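Local coordinates for protein tyrosyl-tRNA synthetase (Pyrococcus horikoshii, PDB 2CYC) that attaches tyrosine to its cognate tRNA, probably in two steps, first activating the amino acid with ATP and then passing it to the acceptor end, at residues R69-D81 against K165-Q179. Sequence-based numbering, arbitrary orientation.
Sequences RVFLADWHSWIND and KLIYPMMQVADIFYQ. With TYR (tyrosine), chain C.
Among the polar contacts, Arg69 NH2 donates to Gln179 OE1 at 2.8 Å; the oxygen lies in the guanidinium plane and the N-H...O angle is 159°. Gln179 NE2 bonds Asp175 O, so both ends of the amide are fixed, with NE2 3.5 Å from Phe71 CE1. A leucine in place of Gln179 would probably leave Arg69 NH2 without this acceptor and Asp175 O without its side-chain donor. At the other end, Lys165, extended until its last torsion bends (chi4 54°), brings NZ to Ile79 O and, 2.7 Å away, to Asp81 OD2 in a salt bridge, meeting the helix 74-79 terminus at its Schellman motif.

Ring packing centres on His76. Met171 CE sits 3.8 Å from the centroid of the His76 ring, over one face, CE2 of the bound tyrosine lies over the opposite face, toward its rim, and the His76 edge points at the face of Tyr168 (planes at 87°). Ile79 CD1 meets Met171 SD tip to tip.

In the ligand contacts, Asp175 OD2 accepts the substrate OH at 2.5 Å and a weak bond from His76 NE2, while Tyr168 OH, itself hydrogen-bonded to Glu41, and Gln172 OE1 both accept from the substrate's amino N. This is the tyrosine pocket of a class I synthetase's Rossmann-type catalytic domain.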
loop_
_atom_site.group_PDB
_atom_site.type_symbol
_atom_site.label_atom_id
_atom_site.label_comp_id
_atom_site.label_asym_id
_atom_site.label_seq_id
_atom_site.Cartn_x
_atom_site.Cartn_y
_atom_site.Cartn_z
ATOM N N ARG A 69 -5.687 -8.153 -23.991
ATOM C CA ARG A 69 -5.600 -8.978 -22.784
ATOM C C ARG A 69 -6.714 -8.710 -21.784
ATOM O O ARG A 69 -7.077 -7.555 -21.547
ATOM C CB ARG A 69 -4.251 -8.730 -22.088
ATOM C CG ARG A 69 -4.103 -9.386 -20.706
ATOM C CD ARG A 69 -2.758 -9.046 -20.089
ATOM N NE ARG A 69 -1.656 -9.396 -20.986
ATOM C CZ ARG A 69 -0.365 -9.229 -20.698
ATOM N NH1 ARG A 69 0.560 -9.576 -21.583
ATOM N NH2 ARG A 69 0.007 -8.721 -19.530
ATOM N N VAL A 70 -7.252 -9.784 -21.207
ATOM C CA VAL A 70 -8.287 -9.690 -20.176
ATOM C C VAL A 70 -7.542 -9.998 -18.870
ATOM O O VAL A 70 -6.900 -11.044 -18.740
ATOM C CB VAL A 70 -9.417 -10.728 -20.390
ATOM C CG1 VAL A 70 -10.277 -10.842 -19.124
ATOM C CG2 VAL A 70 -10.278 -10.319 -21.586
ATOM N N PHE A 71 -7.624 -9.063 -17.927
ATOM C CA PHE A 71 -6.961 -9.141 -16.628
ATOM C C PHE A 71 -8.005 -9.471 -15.551
ATOM O O PHE A 71 -8.914 -8.671 -15.294
ATOM C CB PHE A 71 -6.310 -7.777 -16.354
ATOM C CG PHE A 71 -5.415 -7.731 -15.143
ATOM C CD1 PHE A 71 -4.143 -8.305 -15.172
ATOM C CD2 PHE A 71 -5.806 -7.021 -14.003
ATOM C CE1 PHE A 71 -3.267 -8.169 -14.090
ATOM C CE2 PHE A 71 -4.940 -6.877 -12.909
ATOM C CZ PHE A 71 -3.664 -7.453 -12.958
ATOM N N LEU A 72 -7.868 -10.649 -14.935
ATOM C CA LEU A 72 -8.789 -11.112 -13.893
ATOM C C LEU A 72 -8.208 -10.641 -12.554
ATOM O O LEU A 72 -7.253 -11.228 -12.027
ATOM C CB LEU A 72 -8.892 -12.641 -13.952
ATOM C CG LEU A 72 -9.140 -13.202 -15.363
ATOM C CD1 LEU A 72 -8.798 -14.693 -15.434
ATOM C CD2 LEU A 72 -10.585 -12.963 -15.760
ATOM N N ALA A 73 -8.791 -9.572 -12.019
ATOM C CA ALA A 73 -8.302 -8.948 -10.784
ATOM C C ALA A 73 -8.687 -9.664 -9.495
ATOM O O ALA A 73 -9.528 -9.160 -8.737
ATOM C CB ALA A 73 -8.779 -7.489 -10.742
ATOM N N ASP A 74 -8.047 -10.809 -9.222
ATOM C CA ASP A 74 -8.386 -11.588 -8.034
ATOM C C ASP A 74 -8.090 -10.944 -6.678
ATOM O O ASP A 74 -9.014 -10.788 -5.875
ATOM C CB ASP A 74 -7.803 -13.027 -8.116
ATOM C CG ASP A 74 -6.292 -13.076 -8.367
ATOM O OD1 ASP A 74 -5.651 -12.030 -8.621
ATOM O OD2 ASP A 74 -5.746 -14.203 -8.319
ATOM N N TRP A 75 -6.839 -10.561 -6.410
ATOM C CA TRP A 75 -6.527 -9.929 -5.122
ATOM C C TRP A 75 -7.339 -8.650 -4.967
ATOM O O TRP A 75 -7.777 -8.314 -3.861
ATOM C CB TRP A 75 -5.035 -9.585 -4.997
ATOM C CG TRP A 75 -4.145 -10.761 -4.760
ATOM C CD1 TRP A 75 -4.410 -12.072 -5.066
ATOM C CD2 TRP A 75 -2.799 -10.730 -4.264
ATOM N NE1 TRP A 75 -3.308 -12.853 -4.796
ATOM C CE2 TRP A 75 -2.306 -12.058 -4.305
ATOM C CE3 TRP A 75 -1.957 -9.709 -3.796
ATOM C CZ2 TRP A 75 -1.005 -12.393 -3.895
ATOM C CZ3 TRP A 75 -0.658 -10.040 -3.387
ATOM C CH2 TRP A 75 -0.199 -11.375 -3.440
ATOM N N HIS A 76 -7.540 -7.938 -6.073
ATOM C CA HIS A 76 -8.308 -6.695 -6.043
ATOM C C HIS A 76 -9.725 -6.984 -5.546
ATOM O O HIS A 76 -10.257 -6.252 -4.720
ATOM C CB HIS A 76 -8.397 -6.053 -7.439
ATOM C CG HIS A 76 -7.072 -5.836 -8.101
ATOM N ND1 HIS A 76 -6.292 -6.874 -8.566
ATOM C CD2 HIS A 76 -6.414 -4.695 -8.425
ATOM C CE1 HIS A 76 -5.214 -6.382 -9.153
ATOM N NE2 HIS A 76 -5.264 -5.062 -9.081
ATOM N N SER A 77 -10.329 -8.048 -6.067
ATOM C CA SER A 77 -11.685 -8.436 -5.679
ATOM C C SER A 77 -11.717 -8.880 -4.222
ATOM O O SER A 77 -12.696 -8.652 -3.515
ATOM C CB SER A 77 -12.191 -9.572 -6.577
ATOM O OG SER A 77 -12.193 -9.179 -7.936
ATOM N N TRP A 78 -10.642 -9.531 -3.791
ATOM C CA TRP A 78 -10.505 -9.995 -2.414
ATOM C C TRP A 78 -10.489 -8.757 -1.504
ATOM O O TRP A 78 -11.188 -8.695 -0.489
ATOM C CB TRP A 78 -9.205 -10.801 -2.302
ATOM C CG TRP A 78 -8.631 -10.969 -0.918
ATOM C CD1 TRP A 78 -9.309 -11.285 0.231
ATOM C CD2 TRP A 78 -7.246 -10.866 -0.553
ATOM N NE1 TRP A 78 -8.427 -11.386 1.288
ATOM C CE2 TRP A 78 -7.156 -11.132 0.836
ATOM C CE3 TRP A 78 -6.067 -10.574 -1.270
ATOM C CZ2 TRP A 78 -5.932 -11.113 1.531
ATOM C CZ3 TRP A 78 -4.849 -10.557 -0.585
ATOM C CH2 TRP A 78 -4.793 -10.825 0.810
ATOM N N ILE A 79 -9.696 -7.767 -1.897
ATOM C CA ILE A 79 -9.585 -6.514 -1.158
ATOM C C ILE A 79 -10.934 -5.808 -1.116
ATOM O O ILE A 79 -11.333 -5.249 -0.088
ATOM C CB ILE A 79 -8.569 -5.571 -1.838
ATOM C CG1 ILE A 79 -7.145 -6.049 -1.541
ATOM C CG2 ILE A 79 -8.803 -4.129 -1.392
ATOM C CD1 ILE A 79 -6.078 -5.250 -2.281
ATOM N N ASN A 80 -11.642 -5.849 -2.240
ATOM C CA ASN A 80 -12.929 -5.183 -2.329
ATOM C C ASN A 80 -14.100 -6.007 -1.791
ATOM O O ASN A 80 -15.257 -5.709 -2.069
ATOM C CB ASN A 80 -13.191 -4.744 -3.779
ATOM C CG ASN A 80 -14.090 -3.527 -3.851
ATOM O OD1 ASN A 80 -14.273 -2.834 -2.850
ATOM N ND2 ASN A 80 -14.642 -3.249 -5.031
ATOM N N ASP A 81 -13.783 -7.041 -1.017
ATOM C CA ASP A 81 -14.779 -7.917 -0.394
ATOM C C ASP A 81 -15.766 -8.630 -1.319
ATOM O O ASP A 81 -16.922 -8.824 -0.955
ATOM C CB ASP A 81 -15.573 -7.138 0.659
ATOM C CG ASP A 81 -14.685 -6.558 1.742
ATOM O OD1 ASP A 81 -13.835 -7.304 2.278
ATOM O OD2 ASP A 81 -14.838 -5.360 2.057
ATOM N N LYS A 165 -8.184 -1.127 0.967
ATOM C CA LYS A 165 -8.974 -0.553 -0.123
ATOM C C LYS A 165 -8.319 0.660 -0.751
ATOM O O LYS A 165 -8.553 0.953 -1.925
ATOM C CB LYS A 165 -10.388 -0.209 0.350
ATOM C CG LYS A 165 -11.239 -1.455 0.593
ATOM C CD LYS A 165 -12.674 -1.120 0.997
ATOM C CE LYS A 165 -13.539 -2.371 0.982
ATOM N NZ LYS A 165 -12.951 -3.460 1.809
ATOM N N LEU A 166 -7.499 1.361 0.029
ATOM C CA LEU A 166 -6.772 2.530 -0.475
ATOM C C LEU A 166 -5.576 2.056 -1.313
ATOM O O LEU A 166 -5.086 2.778 -2.176
ATOM C CB LEU A 166 -6.275 3.402 0.685
ATOM C CG LEU A 166 -7.254 4.422 1.285
ATOM C CD1 LEU A 166 -7.574 5.469 0.238
ATOM C CD2 LEU A 166 -8.529 3.739 1.752
ATOM N N ILE A 167 -5.097 0.844 -1.051
ATOM C CA ILE A 167 -3.974 0.322 -1.829
ATOM C C ILE A 167 -4.455 -0.067 -3.238
ATOM O O ILE A 167 -3.742 0.106 -4.229
ATOM C CB ILE A 167 -3.346 -0.908 -1.128
ATOM C CG1 ILE A 167 -2.799 -0.489 0.245
ATOM C CG2 ILE A 167 -2.234 -1.512 -2.004
ATOM C CD1 ILE A 167 -2.302 -1.650 1.083
ATOM N N TYR A 168 -5.679 -0.579 -3.314
ATOM C CA TYR A 168 -6.300 -1.010 -4.575
ATOM C C TYR A 168 -6.063 -0.077 -5.786
ATOM O O TYR A 168 -5.620 -0.518 -6.848
ATOM C CB TYR A 168 -7.811 -1.211 -4.322
ATOM C CG TYR A 168 -8.665 -1.715 -5.483
ATOM C CD1 TYR A 168 -9.510 -2.807 -5.311
ATOM C CD2 TYR A 168 -8.701 -1.047 -6.711
ATOM C CE1 TYR A 168 -10.375 -3.225 -6.317
ATOM C CE2 TYR A 168 -9.568 -1.458 -7.729
ATOM C CZ TYR A 168 -10.401 -2.549 -7.521
ATOM O OH TYR A 168 -11.262 -2.976 -8.513
ATOM N N PRO A 169 -6.337 1.223 -5.647
ATOM C CA PRO A 169 -6.111 2.083 -6.819
ATOM C C PRO A 169 -4.648 2.146 -7.279
ATOM O O PRO A 169 -4.366 2.281 -8.468
ATOM C CB PRO A 169 -6.641 3.444 -6.359
ATOM C CG PRO A 169 -7.666 3.074 -5.286
ATOM C CD PRO A 169 -6.929 1.991 -4.540
ATOM N N MET A 170 -3.718 2.071 -6.336
ATOM C CA MET A 170 -2.313 2.119 -6.698
ATOM C C MET A 170 -1.925 0.810 -7.391
ATOM O O MET A 170 -1.027 0.776 -8.233
ATOM C CB MET A 170 -1.458 2.379 -5.448
ATOM C CG MET A 170 -1.719 3.760 -4.837
ATOM S SD MET A 170 -1.325 5.145 -5.955
ATOM C CE MET A 170 -2.928 5.424 -6.791
ATOM N N MET A 171 -2.617 -0.268 -7.042
ATOM C CA MET A 171 -2.362 -1.556 -7.675
ATOM C C MET A 171 -2.875 -1.510 -9.121
ATOM O O MET A 171 -2.250 -2.070 -10.024
ATOM C CB MET A 171 -3.077 -2.678 -6.913
ATOM C CG MET A 171 -2.439 -3.056 -5.585
ATOM S SD MET A 171 -3.548 -4.106 -4.608
ATOM C CE MET A 171 -3.653 -5.581 -5.681
ATOM N N GLN A 172 -4.006 -0.839 -9.339
ATOM C CA GLN A 172 -4.575 -0.749 -10.684
ATOM C C GLN A 172 -3.629 0.023 -11.589
ATOM O O GLN A 172 -3.429 -0.351 -12.750
ATOM C CB GLN A 172 -5.959 -0.070 -10.675
ATOM C CG GLN A 172 -6.655 -0.055 -12.068
ATOM C CD GLN A 172 -8.176 0.049 -11.986
ATOM O OE1 GLN A 172 -8.766 -0.264 -10.954
ATOM N NE2 GLN A 172 -8.819 0.463 -13.087
ATOM N N VAL A 173 -3.041 1.095 -11.068
ATOM C CA VAL A 173 -2.104 1.863 -11.879
ATOM C C VAL A 173 -0.848 1.029 -12.163
ATOM O O VAL A 173 -0.358 0.997 -13.295
ATOM C CB VAL A 173 -1.731 3.185 -11.180
ATOM C CG1 VAL A 173 -0.621 3.892 -11.932
ATOM C CG2 VAL A 173 -2.965 4.079 -11.109
ATOM N N ALA A 174 -0.345 0.344 -11.136
ATOM C CA ALA A 174 0.841 -0.507 -11.269
ATOM C C ALA A 174 0.606 -1.640 -12.272
ATOM O O ALA A 174 1.507 -2.012 -13.030
ATOM C CB ALA A 174 1.233 -1.085 -9.894
ATOM N N ASP A 175 -0.609 -2.179 -12.278
ATOM C CA ASP A 175 -0.957 -3.246 -13.208
ATOM C C ASP A 175 -0.682 -2.796 -14.634
ATOM O O ASP A 175 -0.287 -3.595 -15.487
ATOM C CB ASP A 175 -2.444 -3.606 -13.112
ATOM C CG ASP A 175 -2.815 -4.224 -11.789
ATOM O OD1 ASP A 175 -1.922 -4.782 -11.120
ATOM O OD2 ASP A 175 -4.006 -4.165 -11.434
ATOM N N ILE A 176 -0.918 -1.513 -14.893
ATOM C CA ILE A 176 -0.706 -0.976 -16.224
ATOM C C ILE A 176 0.772 -0.961 -16.604
ATOM O O ILE A 176 1.173 -1.504 -17.639
ATOM C CB ILE A 176 -1.291 0.468 -16.344
ATOM C CG1 ILE A 176 -2.825 0.399 -16.343
ATOM C CG2 ILE A 176 -0.760 1.154 -17.611
ATOM C CD1 ILE A 176 -3.524 1.743 -16.185
ATOM N N PHE A 177 1.592 -0.359 -15.756
ATOM C CA PHE A 177 3.009 -0.259 -16.063
ATOM C C PHE A 177 3.771 -1.565 -15.994
ATOM O O PHE A 177 4.656 -1.802 -16.808
ATOM C CB PHE A 177 3.635 0.813 -15.176
ATOM C CG PHE A 177 3.106 2.181 -15.474
ATOM C CD1 PHE A 177 3.522 2.862 -16.623
ATOM C CD2 PHE A 177 2.110 2.742 -14.686
ATOM C CE1 PHE A 177 2.943 4.082 -16.985
ATOM C CE2 PHE A 177 1.518 3.964 -15.039
ATOM C CZ PHE A 177 1.936 4.633 -16.193
ATOM N N TYR A 178 3.406 -2.430 -15.054
ATOM C CA TYR A 178 4.094 -3.703 -14.926
ATOM C C TYR A 178 3.915 -4.591 -16.159
ATOM O O TYR A 178 4.830 -5.318 -16.537
ATOM C CB TYR A 178 3.604 -4.460 -13.699
ATOM C CG TYR A 178 4.503 -5.618 -13.351
ATOM C CD1 TYR A 178 5.708 -5.405 -12.680
ATOM C CD2 TYR A 178 4.162 -6.920 -13.708
ATOM C CE1 TYR A 178 6.547 -6.464 -12.366
ATOM C CE2 TYR A 178 4.991 -7.984 -13.403
ATOM C CZ TYR A 178 6.180 -7.747 -12.727
ATOM O OH TYR A 178 6.984 -8.798 -12.384
ATOM N N GLN A 179 2.739 -4.540 -16.780
ATOM C CA GLN A 179 2.472 -5.348 -17.970
ATOM C C GLN A 179 2.831 -4.608 -19.270
ATOM O O GLN A 179 2.597 -5.125 -20.360
ATOM C CB GLN A 179 0.990 -5.753 -18.012
ATOM C CG GLN A 179 0.485 -6.440 -16.738
ATOM C CD GLN A 179 -0.996 -6.769 -16.795
ATOM O OE1 GLN A 179 -1.404 -7.824 -17.303
ATOM N NE2 GLN A 179 -1.816 -5.858 -16.284
HETATM N N TYR C . -11.382 -1.496 -10.840
HETATM C CA TYR C . -11.923 -2.364 -11.930
HETATM C C TYR C . -13.424 -2.579 -11.746
HETATM O O TYR C . -13.952 -2.185 -10.683
HETATM C CB TYR C . -11.198 -3.719 -11.936
HETATM C CG TYR C . -9.721 -3.614 -12.264
HETATM C CD1 TYR C . -9.292 -3.104 -13.490
HETATM C CD2 TYR C . -8.750 -4.027 -11.348
HETATM C CE1 TYR C . -7.923 -3.002 -13.794
HETATM C CE2 TYR C . -7.390 -3.939 -11.644
HETATM C CZ TYR C . -6.981 -3.423 -12.862
HETATM O OH TYR C . -5.629 -3.327 -13.142
HETATM O OXT TYR C . -14.053 -3.142 -12.662
#